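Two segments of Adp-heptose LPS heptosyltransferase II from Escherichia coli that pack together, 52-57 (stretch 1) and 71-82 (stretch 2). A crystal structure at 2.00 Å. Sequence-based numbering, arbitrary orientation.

Stretch 1, residues 52-57: NEAIPM
Stretch 2, residues 71-82: KLGHSLREKRYD

This is a small, mainly apolar side-chain contact, centred on Ile55 and closed at one margin by a salt bridge, with no direct hydrogen bond between the two stretches. It buries 245 Å² in all, counting both sides.

Stretch 1 runs as a weakly bonded strand through about residue 56, with extended backbone angles at Glu53 (phi/psi -149/149) and Ala54 (-101/97), then -58/115 at Ile55 and -73/125 at Pro56. Stretch 2 enters as a helix, its angles near -60/-45 from Lys71 to Gly73. Ser75 N bonds to Lys71 O at 3.1 Å, and Ser75 OG, with chi1 p, folds back to donate to Leu72 O at 2.6 Å. Beyond it the chain keeps helical angles to Lys79, and a type I turn from Arg77 to Arg80 is closed by Arg80 N to Arg77 O at 2.9 Å. Arg80 then takes positive angles (56/51), and Tyr81 is extended (-63/132).

Ile55 CA and Leu76 CA lie 9.4 Å apart. The CA-to-CB bonds of Glu53 and Ile55 point toward stretch 2, while buried Ala54, between them, makes no contact with it. Ile55, with chi1 and chi2 both m, loses 68 Å² to the other stretch. Its branched, apolar side chain can reach two ways: Ile55 CG2 lies 4.1 Å from Leu76 CD2, and Ile55 CD1 reaches 3.5 Å from Tyr81 OH. Leu76 (m, t) is buried and offers a methyl suited to this packing. The Tyr81 ring (chi1 m) brings its hydroxyl to the isoleucine, and that OH is hydrogen-bonded elsewhere in the structure, so it can lie beside a methyl without an unmet polar need.

Leu72 (t, p) points toward stretch 1 and has 49 Å² covered; its CD1 comes 4.4 Å from Pro56 O. Pro56 itself points away, so it is its backbone carbonyl that makes this approach.

Lys79 suits the margin because it combines an apolar stem with a charged tip. With chi angles m, m, t, t, it places Lys79 CE 4.4 Å from Ile55 CD1 and carries NZ on to Glu53. Glu53 (t, t, then chi3 -52°) extends to meet it: Glu53 OE1 and Lys79 NZ form a salt bridge at 3.6 Å. A water reinforces the pair, donating to Glu53 OE1 at 3.2 Å and accepting from Lys79 NZ at 2.9 Å. Both residues are partly exposed, and the bound water touches both charged groups.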

# COMPACT_ATOMS: atom_id res chain seq x y z
N ASN A 52 9.43 -4.27 -14.80
CA ASN A 52 10.62 -4.87 -15.39
C ASN A 52 11.83 -4.71 -14.48
O ASN A 52 12.49 -5.69 -14.15
CB ASN A 52 10.93 -4.23 -16.75
CG ASN A 52 12.22 -4.76 -17.36
OD1 ASN A 52 12.38 -5.97 -17.54
ND2 ASN A 52 13.14 -3.85 -17.68
N GLU A 53 12.12 -3.47 -14.09
CA GLU A 53 13.27 -3.20 -13.25
C GLU A 53 13.07 -2.01 -12.32
O GLU A 53 12.36 -1.06 -12.66
CB GLU A 53 14.50 -2.94 -14.13
CG GLU A 53 15.80 -2.85 -13.37
CD GLU A 53 16.94 -2.34 -14.23
OE1 GLU A 53 17.16 -2.90 -15.32
OE2 GLU A 53 17.62 -1.38 -13.81
N ALA A 54 13.69 -2.07 -11.15
CA ALA A 54 13.59 -0.98 -10.18
C ALA A 54 14.85 -0.12 -10.25
O ALA A 54 15.87 -0.46 -9.64
CB ALA A 54 13.40 -1.55 -8.79
N ILE A 55 14.78 0.99 -10.98
CA ILE A 55 15.91 1.90 -11.12
C ILE A 55 16.36 2.42 -9.76
O ILE A 55 15.62 3.13 -9.08
CB ILE A 55 15.54 3.11 -12.01
CG1 ILE A 55 14.98 2.63 -13.35
CG2 ILE A 55 16.75 4.00 -12.22
CD1 ILE A 55 15.93 1.73 -14.12
N PRO A 56 17.59 2.06 -9.34
CA PRO A 56 18.14 2.49 -8.05
C PRO A 56 18.53 3.96 -8.03
O PRO A 56 19.31 4.42 -8.86
CB PRO A 56 19.34 1.57 -7.87
CG PRO A 56 19.83 1.40 -9.27
CD PRO A 56 18.54 1.18 -10.04
N MSE A 57 17.98 4.70 -7.07
CA MSE A 57 18.27 6.12 -6.94
C MSE A 57 19.58 6.35 -6.19
O MSE A 57 20.25 7.36 -6.40
CB MSE A 57 17.13 6.82 -6.19
CG MSE A 57 15.80 6.79 -6.92
SE MSE A 57 14.41 7.62 -5.87
CE MSE A 57 14.69 9.46 -6.46
N LYS A 71 22.97 14.14 -13.42
CA LYS A 71 23.84 13.00 -13.70
C LYS A 71 22.99 11.74 -13.81
O LYS A 71 23.16 10.93 -14.72
CB LYS A 71 24.89 12.82 -12.60
CG LYS A 71 25.89 13.96 -12.50
CD LYS A 71 26.93 13.68 -11.41
CE LYS A 71 27.90 14.84 -11.26
NZ LYS A 71 28.90 14.59 -10.17
N LEU A 72 22.07 11.57 -12.86
CA LEU A 72 21.18 10.41 -12.86
C LEU A 72 20.39 10.39 -14.16
O LEU A 72 20.32 9.36 -14.83
CB LEU A 72 20.23 10.49 -11.67
CG LEU A 72 19.17 9.39 -11.57
CD1 LEU A 72 19.83 8.03 -11.39
CD2 LEU A 72 18.23 9.69 -10.40
N GLY A 73 19.79 11.53 -14.50
CA GLY A 73 19.01 11.62 -15.71
C GLY A 73 19.81 11.33 -16.96
O GLY A 73 19.33 10.66 -17.88
N HIS A 74 21.05 11.82 -17.00
CA HIS A 74 21.92 11.61 -18.15
C HIS A 74 22.25 10.14 -18.37
O HIS A 74 22.34 9.68 -19.51
CB HIS A 74 23.22 12.40 -18.00
CG HIS A 74 23.04 13.88 -18.09
ND1 HIS A 74 22.03 14.46 -18.83
CD2 HIS A 74 23.76 14.90 -17.57
CE1 HIS A 74 22.14 15.78 -18.77
NE2 HIS A 74 23.19 16.07 -18.02
N SER A 75 22.44 9.40 -17.28
CA SER A 75 22.77 7.99 -17.37
C SER A 75 21.60 7.17 -17.92
O SER A 75 21.80 6.07 -18.44
CB SER A 75 23.15 7.46 -15.99
OG SER A 75 22.04 7.47 -15.11
N LEU A 76 20.39 7.71 -17.81
CA LEU A 76 19.20 7.02 -18.29
C LEU A 76 18.94 7.23 -19.77
O LEU A 76 18.02 6.65 -20.34
CB LEU A 76 17.97 7.48 -17.50
CG LEU A 76 17.97 7.17 -16.00
CD1 LEU A 76 16.72 7.77 -15.37
CD2 LEU A 76 18.02 5.67 -15.78
N ARG A 77 19.76 8.07 -20.41
CA ARG A 77 19.60 8.34 -21.83
C ARG A 77 19.83 7.06 -22.63
O ARG A 77 19.17 6.83 -23.64
CB ARG A 77 20.58 9.42 -22.27
CG ARG A 77 20.18 10.82 -21.82
CD ARG A 77 21.26 11.84 -22.14
NE ARG A 77 20.78 13.20 -21.92
CZ ARG A 77 21.56 14.28 -21.96
NH1 ARG A 77 22.85 14.16 -22.22
NH2 ARG A 77 21.03 15.48 -21.75
N GLU A 78 20.78 6.25 -22.18
CA GLU A 78 21.09 4.99 -22.84
C GLU A 78 19.87 4.07 -22.92
O GLU A 78 19.70 3.34 -23.89
CB GLU A 78 22.23 4.29 -22.10
CG GLU A 78 23.61 4.84 -22.44
CD GLU A 78 24.57 4.77 -21.27
OE1 GLU A 78 24.74 3.68 -20.68
OE2 GLU A 78 25.17 5.82 -20.93
N LYS A 79 19.03 4.13 -21.89
CA LYS A 79 17.82 3.31 -21.84
C LYS A 79 16.89 3.65 -22.99
O LYS A 79 16.10 2.81 -23.43
CB LYS A 79 17.07 3.56 -20.52
CG LYS A 79 17.78 3.07 -19.27
CD LYS A 79 17.71 1.55 -19.13
CE LYS A 79 18.27 1.10 -17.78
NZ LYS A 79 18.21 -0.38 -17.61
N ARG A 80 16.97 4.88 -23.48
CA ARG A 80 16.13 5.31 -24.59
C ARG A 80 14.64 5.11 -24.28
O ARG A 80 13.91 4.51 -25.06
CB ARG A 80 16.49 4.54 -25.86
CG ARG A 80 17.95 4.65 -26.26
CD ARG A 80 18.21 3.94 -27.58
NE ARG A 80 17.41 4.51 -28.65
CZ ARG A 80 17.43 4.09 -29.91
NH1 ARG A 80 18.20 3.07 -30.27
NH2 ARG A 80 16.66 4.68 -30.82
N TYR A 81 14.20 5.62 -23.13
CA TYR A 81 12.80 5.50 -22.74
C TYR A 81 11.91 6.25 -23.72
O TYR A 81 12.19 7.40 -24.08
CB TYR A 81 12.59 6.06 -21.33
CG TYR A 81 13.16 5.20 -20.24
CD1 TYR A 81 12.62 3.94 -19.97
CD2 TYR A 81 14.24 5.63 -19.48
CE1 TYR A 81 13.15 3.13 -18.96
CE2 TYR A 81 14.77 4.84 -18.47
CZ TYR A 81 14.22 3.59 -18.22
OH TYR A 81 14.75 2.81 -17.22
N ASP A 82 10.85 5.58 -24.16
CA ASP A 82 9.90 6.16 -25.09
C ASP A 82 8.95 7.12 -24.37
O ASP A 82 8.63 8.20 -24.87
CB ASP A 82 9.07 5.06 -25.75
CG ASP A 82 9.90 4.15 -26.65
OD1 ASP A 82 10.50 4.67 -27.61
OD2 ASP A 82 9.95 2.93 -26.39
O HOH W 1 15.52 -1.46 -17.70